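Tv2483 (Treponema vincentii, PDB 6DET) binds L-arginine with high selectivity as a treponemal lipoprotein, probably the solute-binding component of an ABC transporter for amino acids. Local coordinates at residues Ser36-Gly41 with Ile96-Ser101; Leu90-Val95 with Ala222-Asp227. All coordinates share one frame; numbering follows the deposited sequence.

Interaction 1 (Ser36-Gly41 with Ile96-Ser101); sequences SALVIG and IDCIAS. With ARG (arginine), chain B.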
ATOM      1  N   SER A  36     -25.625  -2.577   2.982  1.00 39.28           N
ATOM      2  CA  SER A  36     -25.321  -1.445   3.850  1.00 50.69           C
ATOM      3  C   SER A  36     -23.954  -1.633   4.493  1.00 41.78           C
ATOM      4  O   SER A  36     -23.743  -1.317   5.663  1.00 39.93           O
ATOM      5  CB  SER A  36     -26.404  -1.233   4.905  1.00 55.94           C
ATOM      6  OG  SER A  36     -26.401   0.123   5.325  1.00 55.37           O
ATOM      7  N   ALA A  37     -23.031  -2.173   3.719  1.00 37.27           N
ATOM      8  CA  ALA A  37     -21.684  -2.392   4.228  1.00 38.49           C
ATOM      9  C   ALA A  37     -20.676  -2.482   3.102  1.00 43.16           C
ATOM     10  O   ALA A  37     -20.970  -3.000   2.027  1.00 39.25           O
ATOM     11  CB  ALA A  37     -21.641  -3.676   5.041  1.00 43.00           C
ATOM     12  N   LEU A  38     -19.446  -2.055   3.396  1.00 38.70           N
ATOM     13  CA  LEU A  38     -18.355  -2.167   2.451  1.00 36.65           C
ATOM     14  C   LEU A  38     -17.249  -2.923   3.162  1.00 37.04           C
ATOM     15  O   LEU A  38     -16.878  -2.549   4.280  1.00 38.85           O
ATOM     16  CB  LEU A  38     -17.845  -0.811   1.991  1.00 32.13           C
ATOM     17  CG  LEU A  38     -16.750  -0.883   0.923  1.00 38.07           C
ATOM     18  CD1 LEU A  38     -17.284  -1.311  -0.440  1.00 33.75           C
ATOM     19  CD2 LEU A  38     -16.038   0.463   0.786  1.00 37.08           C
ATOM     20  N   VAL A  39     -16.799  -4.013   2.556  1.00 32.46           N
ATOM     21  CA  VAL A  39     -15.748  -4.855   3.138  1.00 32.70           C
ATOM     22  C   VAL A  39     -14.421  -4.426   2.528  1.00 39.58           C
ATOM     23  O   VAL A  39     -14.191  -4.588   1.319  1.00 37.93           O
ATOM     24  CB  VAL A  39     -16.025  -6.346   2.912  1.00 40.83           C
ATOM     25  CG1 VAL A  39     -14.882  -7.188   3.470  1.00 37.89           C
ATOM     26  CG2 VAL A  39     -17.356  -6.747   3.555  1.00 42.88           C
ATOM     27  N   ILE A  40     -13.550  -3.857   3.363  1.00 33.87           N
ATOM     28  CA  ILE A  40     -12.270  -3.301   2.926  1.00 31.61           C
ATOM     29  C   ILE A  40     -11.196  -4.283   3.399  1.00 35.29           C
ATOM     30  O   ILE A  40     -10.985  -4.424   4.602  1.00 35.55           O
ATOM     31  CB  ILE A  40     -12.017  -1.900   3.516  1.00 32.69           C
ATOM     32  CG1 ILE A  40     -13.161  -0.922   3.172  1.00 35.96           C
ATOM     33  CG2 ILE A  40     -10.666  -1.344   3.048  1.00 32.41           C
ATOM     34  CD1 ILE A  40     -13.985  -0.553   4.387  1.00 38.88           C
ATOM     35  N   GLY A  41     -10.561  -4.998   2.476  1.00 33.26           N
ATOM     36  CA  GLY A  41      -9.485  -5.906   2.838  1.00 34.76           C
ATOM     37  C   GLY A  41      -8.210  -5.133   3.118  1.00 33.05           C
ATOM     38  O   GLY A  41      -7.825  -4.253   2.344  1.00 32.10           O
ATOM     39  N   ILE A  96     -14.142  -9.839   0.008  1.00 34.91           N
ATOM     40  CA  ILE A  96     -13.983  -8.404   0.216  1.00 32.77           C
ATOM     41  C   ILE A  96     -14.548  -7.669  -0.995  1.00 37.49           C
ATOM     42  O   ILE A  96     -14.772  -8.253  -2.054  1.00 36.02           O
ATOM     43  CB  ILE A  96     -12.528  -8.004   0.449  1.00 31.54           C
ATOM     44  CG1 ILE A  96     -11.677  -8.364  -0.779  1.00 35.98           C
ATOM     45  CG2 ILE A  96     -12.040  -8.769   1.686  1.00 31.95           C
ATOM     46  CD1 ILE A  96     -10.109  -8.139  -0.614  1.00 35.82           C
ATOM     47  N   ASP A  97     -14.738  -6.359  -0.824  1.00 32.62           N
ATOM     48  CA  ASP A  97     -15.225  -5.486  -1.900  1.00 33.85           C
ATOM     49  C   ASP A  97     -14.125  -4.618  -2.499  1.00 35.45           C
ATOM     50  O   ASP A  97     -14.288  -4.104  -3.619  1.00 32.04           O
ATOM     51  CB  ASP A  97     -16.348  -4.578  -1.378  1.00 34.10           C
ATOM     52  CG  ASP A  97     -17.590  -5.371  -0.962  1.00 37.40           C
ATOM     53  OD1 ASP A  97     -17.982  -6.298  -1.700  1.00 34.14           O
ATOM     54  OD2 ASP A  97     -18.175  -5.062   0.092  1.00 39.04           O
ATOM     55  N   CYS A  98     -13.036  -4.417  -1.772  1.00 31.92           N
ATOM     56  CA  CYS A  98     -11.946  -3.576  -2.252  1.00 29.72           C
ATOM     57  C   CYS A  98     -10.722  -3.876  -1.402  1.00 28.57           C
ATOM     58  O   CYS A  98     -10.806  -4.583  -0.387  1.00 30.60           O
ATOM     59  CB  CYS A  98     -12.320  -2.100  -2.187  1.00 32.72           C
ATOM     60  SG  CYS A  98     -12.616  -1.458  -0.549  1.00 33.04           S
ATOM     61  N   ILE A  99      -9.578  -3.342  -1.840  1.00 28.38           N
ATOM     62  CA  ILE A  99      -8.281  -3.606  -1.209  1.00 28.81           C
ATOM     63  C   ILE A  99      -7.607  -2.268  -0.946  1.00 29.23           C
ATOM     64  O   ILE A  99      -7.541  -1.426  -1.844  1.00 29.64           O
ATOM     65  CB  ILE A  99      -7.360  -4.462  -2.095  1.00 28.47           C
ATOM     66  CG1 ILE A  99      -8.058  -5.745  -2.572  1.00 29.64           C
ATOM     67  CG2 ILE A  99      -6.090  -4.838  -1.304  1.00 28.77           C
ATOM     68  CD1 ILE A  99      -7.388  -6.374  -3.780  1.00 33.81           C
ATOM     69  N   ALA A 100      -7.175  -2.055   0.295  1.00 28.32           N
ATOM     70  CA  ALA A 100      -6.419  -0.871   0.680  1.00 29.75           C
ATOM     71  C   ALA A 100      -5.077  -1.359   1.250  1.00 30.58           C
ATOM     72  O   ALA A 100      -4.518  -2.325   0.729  1.00 33.45           O
ATOM     73  CB  ALA A 100      -7.247  -0.020   1.653  1.00 29.90           C
ATOM     74  N   SER A 101      -4.537  -0.696   2.277  1.00 29.54           N
ATOM     75  CA  SER A 101      -3.224  -1.038   2.851  1.00 24.70           C
ATOM     76  C   SER A 101      -2.061  -0.695   1.928  1.00 28.22           C
ATOM     77  O   SER A 101      -1.049  -1.402   1.897  1.00 33.99           O
ATOM     78  CB  SER A 101      -3.156  -2.527   3.250  1.00 25.90           C
ATOM     79  OG  SER A 101      -4.043  -2.699   4.292  1.00 37.85           O
TER
HETATM   80  N   ARG B 500       2.434  -1.418  -2.196  1.00 27.15           N
HETATM   81  CA  ARG B 500       2.376  -2.866  -1.864  1.00 34.97           C
HETATM   82  C   ARG B 500       1.497  -3.583  -2.883  1.00 36.76           C
HETATM   83  O   ARG B 500       0.682  -2.909  -3.542  1.00 30.75           O
HETATM   84  CB  ARG B 500       1.819  -3.086  -0.459  1.00 31.47           C
HETATM   85  CG  ARG B 500       2.713  -2.569   0.663  1.00 33.97           C
HETATM   86  CD  ARG B 500       2.106  -2.720   2.055  1.00 34.94           C
HETATM   87  NE  ARG B 500       1.944  -4.122   2.389  1.00 33.12           N
HETATM   88  CZ  ARG B 500       0.782  -4.763   2.446  1.00 33.39           C
HETATM   89  NH1 ARG B 500       0.798  -6.069   2.724  1.00 33.84           N
HETATM   90  NH2 ARG B 500      -0.369  -4.131   2.212  1.00 32.76           N
HETATM   91  OXT ARG B 500       1.590  -4.810  -3.023  1.00 29.36           O
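A buried parallel strand pairing joins Ile40 and Gly41 to Cys98 and Ile99 in the mixed sheet of the arginine-binding protein. Gly41 N gives its hydrogen to Cys98 O (2.9 Å), and Gly41 O takes one from Ala100 N (3.1 Å). One step earlier Val39 O accepts from Asp97 N (2.8 Å), with a weak second bond from Cys98 N. Asp97 then stands in for a backbone carbonyl: its OD2 receives Val39 N at 3.0 Å, almost straight (169°), on the anti side and 27° out of the carboxylate plane. Strand 37-42 lies between 76-81 and 98-104, all three parallel, as part of an alpha/beta lobe of the family 3 solute-binding fold. The sulfur of Cys98, small and apolar enough for its place, sits against Ile40 CG1 (3.8 Å) on the face covered by helix 61-73, whose Phe66 touches Ile40. Alongside the pairing, Val39 CG1, anti to its own nitrogen (chi1 177°), crosses Ile96 at about a right angle and meets CG2 at 3.7 Å. Gly41 suits its place because a beta carbon would run into Ile96 CD1. Where the chain turns a corner at Ser101, its O accepts from NH2 of the bound arginine (2.8 Å).

Interaction 2 (Leu90-Val95 with Ala222-Asp227); sequences LLNTGV and AFRQAD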
ATOM      1  N   LEU A  90      -9.706 -13.188  -2.974  1.00 41.14           N
ATOM      2  CA  LEU A  90     -10.698 -12.748  -1.992  1.00 39.19           C
ATOM      3  C   LEU A  90     -11.611 -11.680  -2.575  1.00 38.26           C
ATOM      4  O   LEU A  90     -12.822 -11.665  -2.311  1.00 40.89           O
ATOM      5  CB  LEU A  90     -10.005 -12.224  -0.745  1.00 39.68           C
ATOM      6  CG  LEU A  90      -9.222 -13.335   0.008  1.00 36.83           C
ATOM      7  CD1 LEU A  90      -8.280 -12.684   1.008  1.00 45.12           C
ATOM      8  CD2 LEU A  90     -10.175 -14.257   0.667  1.00 41.16           C
ATOM      9  N   LEU A  91     -11.036 -10.774  -3.367  1.00 36.60           N
ATOM     10  CA  LEU A  91     -11.827  -9.748  -4.040  1.00 33.39           C
ATOM     11  C   LEU A  91     -12.753 -10.354  -5.092  1.00 33.04           C
ATOM     12  O   LEU A  91     -13.962 -10.068  -5.122  1.00 35.30           O
ATOM     13  CB  LEU A  91     -10.870  -8.735  -4.667  1.00 33.84           C
ATOM     14  CG  LEU A  91     -11.502  -7.560  -5.426  1.00 32.38           C
ATOM     15  CD1 LEU A  91     -12.274  -6.682  -4.466  1.00 30.54           C
ATOM     16  CD2 LEU A  91     -10.424  -6.752  -6.158  1.00 32.44           C
ATOM     17  N   ASN A  92     -12.203 -11.185  -5.979  1.00 36.12           N
ATOM     18  CA  ASN A  92     -12.992 -11.687  -7.106  1.00 37.15           C
ATOM     19  C   ASN A  92     -14.072 -12.676  -6.684  1.00 48.51           C
ATOM     20  O   ASN A  92     -15.098 -12.801  -7.373  1.00 46.54           O
ATOM     21  CB  ASN A  92     -12.053 -12.313  -8.134  1.00 44.59           C
ATOM     22  CG  ASN A  92     -11.376 -11.270  -8.984  1.00 45.57           C
ATOM     23  OD1 ASN A  92     -11.810 -10.121  -9.016  1.00 42.64           O
ATOM     24  ND2 ASN A  92     -10.318 -11.658  -9.685  1.00 39.83           N
ATOM     25  N   THR A  93     -13.869 -13.397  -5.582  1.00 39.87           N
ATOM     26  CA  THR A  93     -14.909 -14.266  -5.045  1.00 43.26           C
ATOM     27  C   THR A  93     -15.851 -13.534  -4.103  1.00 45.49           C
ATOM     28  O   THR A  93     -16.776 -14.151  -3.578  1.00 45.84           O
ATOM     29  CB  THR A  93     -14.284 -15.459  -4.318  1.00 42.80           C
ATOM     30  OG1 THR A  93     -13.454 -14.991  -3.243  1.00 44.10           O
ATOM     31  CG2 THR A  93     -13.447 -16.286  -5.279  1.00 44.25           C
ATOM     32  N   GLY A  94     -15.647 -12.248  -3.864  1.00 40.67           N
ATOM     33  CA  GLY A  94     -16.602 -11.483  -3.084  1.00 45.20           C
ATOM     34  C   GLY A  94     -16.440 -11.528  -1.582  1.00 41.46           C
ATOM     35  O   GLY A  94     -17.322 -11.028  -0.871  1.00 43.01           O
ATOM     36  N   VAL A  95     -15.350 -12.114  -1.071  1.00 41.01           N
ATOM     37  CA  VAL A  95     -15.091 -12.065   0.363  1.00 42.94           C
ATOM     38  C   VAL A  95     -14.862 -10.628   0.815  1.00 41.42           C
ATOM     39  O   VAL A  95     -15.318 -10.232   1.899  1.00 37.87           O
ATOM     40  CB  VAL A  95     -13.895 -12.966   0.730  1.00 45.76           C
ATOM     41  CG1 VAL A  95     -13.595 -12.851   2.224  1.00 44.06           C
ATOM     42  CG2 VAL A  95     -14.195 -14.408   0.340  1.00 46.26           C
ATOM     43  N   ALA A 222      -8.211  -0.799  -4.791  1.00 29.17           N
ATOM     44  CA  ALA A 222      -8.474  -1.753  -5.874  1.00 26.45           C
ATOM     45  C   ALA A 222      -9.850  -2.403  -5.715  1.00 31.58           C
ATOM     46  O   ALA A 222     -10.205  -2.855  -4.619  1.00 32.76           O
ATOM     47  CB  ALA A 222      -7.401  -2.846  -5.902  1.00 29.68           C
ATOM     48  N   PHE A 223     -10.580  -2.507  -6.829  1.00 29.03           N
ATOM     49  CA  PHE A 223     -11.940  -3.035  -6.871  1.00 33.30           C
ATOM     50  C   PHE A 223     -12.028  -4.100  -7.948  1.00 31.97           C
ATOM     51  O   PHE A 223     -11.151  -4.216  -8.808  1.00 33.38           O
ATOM     52  CB  PHE A 223     -12.959  -1.923  -7.166  1.00 29.07           C
ATOM     53  CG  PHE A 223     -13.089  -0.932  -6.064  1.00 30.67           C
ATOM     54  CD1 PHE A 223     -12.117   0.042  -5.892  1.00 29.40           C
ATOM     55  CD2 PHE A 223     -14.158  -0.971  -5.192  1.00 30.65           C
ATOM     56  CE1 PHE A 223     -12.210   0.949  -4.885  1.00 26.74           C
ATOM     57  CE2 PHE A 223     -14.243  -0.055  -4.160  1.00 34.07           C
ATOM     58  CZ  PHE A 223     -13.232   0.900  -4.012  1.00 26.53           C
ATOM     59  N   ARG A 224     -13.131  -4.856  -7.937  1.00 31.24           N
ATOM     60  CA  ARG A 224     -13.350  -5.820  -8.998  1.00 31.19           C
ATOM     61  C   ARG A 224     -13.485  -5.088 -10.323  1.00 30.76           C
ATOM     62  O   ARG A 224     -14.005  -3.976 -10.381  1.00 31.12           O
ATOM     63  CB  ARG A 224     -14.632  -6.627  -8.747  1.00 32.77           C
ATOM     64  CG  ARG A 224     -14.496  -7.708  -7.673  1.00 36.36           C
ATOM     65  CD  ARG A 224     -15.857  -8.391  -7.361  1.00 41.51           C
ATOM     66  NE  ARG A 224     -16.701  -7.485  -6.600  1.00 36.45           N
ATOM     67  CZ  ARG A 224     -16.744  -7.414  -5.276  1.00 42.89           C
ATOM     68  NH1 ARG A 224     -16.004  -8.224  -4.527  1.00 40.09           N
ATOM     69  NH2 ARG A 224     -17.537  -6.517  -4.697  1.00 36.19           N
ATOM     70  N   GLN A 225     -13.034  -5.744 -11.394  1.00 33.93           N
ATOM     71  CA  GLN A 225     -12.954  -5.098 -12.704  1.00 32.85           C
ATOM     72  C   GLN A 225     -14.300  -4.545 -13.154  1.00 33.95           C
ATOM     73  O   GLN A 225     -14.382  -3.427 -13.682  1.00 36.97           O
ATOM     74  CB  GLN A 225     -12.428  -6.094 -13.740  1.00 36.87           C
ATOM     75  CG  GLN A 225     -10.982  -6.455 -13.525  1.00 44.50           C
ATOM     76  CD  GLN A 225     -10.559  -7.654 -14.326  1.00 55.72           C
ATOM     77  OE1 GLN A 225     -10.952  -8.792 -14.035  1.00 65.35           O
ATOM     78  NE2 GLN A 225      -9.761  -7.414 -15.352  1.00 51.74           N
ATOM     79  N   ALA A 226     -15.365  -5.309 -12.963  1.00 37.18           N
ATOM     80  CA  ALA A 226     -16.668  -4.926 -13.480  1.00 38.11           C
ATOM     81  C   ALA A 226     -17.358  -3.841 -12.659  1.00 34.38           C
ATOM     82  O   ALA A 226     -18.416  -3.366 -13.067  1.00 35.78           O
ATOM     83  CB  ALA A 226     -17.566  -6.164 -13.524  1.00 41.99           C
ATOM     84  N   ASP A 227     -16.837  -3.479 -11.489  1.00 31.56           N
ATOM     85  CA  ASP A 227     -17.634  -2.748 -10.492  1.00 30.84           C
ATOM     86  C   ASP A 227     -17.497  -1.229 -10.672  1.00 32.34           C
ATOM     87  O   ASP A 227     -17.091  -0.475  -9.782  1.00 33.94           O
ATOM     88  CB  ASP A 227     -17.237  -3.192  -9.083  1.00 32.64           C
ATOM     89  CG  ASP A 227     -17.758  -4.582  -8.723  1.00 36.83           C
ATOM     90  OD1 ASP A 227     -18.272  -5.295  -9.626  1.00 38.05           O
ATOM     91  OD2 ASP A 227     -17.642  -4.978  -7.529  1.00 38.52           O
TER
HETATM   92  O   HOH W   1     -11.117  -7.973 -10.411  1.00 39.06           O
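Ala222 and Phe223, on strand 215-223, meet the helix 87-92 through Leu91, whose CD2 lies 3.6 Å from Phe223 C. The backbone is what Leu91 touches here, since the Phe223 side chain leaves its backbone pointing away and packs on Leu230 and Val231 of helix 228-243. Small Ala222 and branched Leu91 both also pack on Ile99. Next comes Arg224, which carries most of this segment's share of the contact. Its CG rests 3.7 Å from Leu91 CG, and the chain then bends at chi3 (-73°), which brings the guanidinium round to the end of the helix. There NH1 donates to Leu91 O at 2.8 Å; the oxygen lies at the edge of the guanidinium, in its plane, and the donor lies in the carbonyl plane. Leu91 O also accepts from Gly94 N, so two donors grip one carbonyl of the last helical turn. A long, flexible, multiply donating side chain suits this place. Gln225 N joins Asn92 OD1 through one water, which donates to OD1 (2.7 Å) and accepts from the nitrogen (3.1 Å). At Asp227, closing a type I turn from Arg224, OD2 takes Arg224 NE at 2.8 Å in a salt bridge that probably steadies the guanidinium. Gly94, with positive phi (86°), ends the helix in a Schellman motif, so that Arg224 binds at a classical glycine-terminated helix C-terminus.

How the interactions relate
The two interactions, with centres 9 Å apart, share strand 98-104: interaction 1 uses its pairing with 37-42, and its other neighbour, 215-223, leads into interaction 2. Ile99 N and Ala222 O, 2.9 Å apart, probably hydrogen-bond across that antiparallel pair. Arg224 is the second bridge. Its NH1 lies 2.8 Å from Ile96 O, and its NH2 forms a salt bridge with OD1 of Asp97, the carboxylate whose other oxygen holds Val39 N; Arg224 therefore probably helps to position Asp97 for interaction 1. Leu91 CD1 packs 3.4 Å from Asp97 O. Ser101 of interaction 1 contacts the arginine ligand directly, whereas in interaction 2 the Ala222 side chain stays about 8 Å from it.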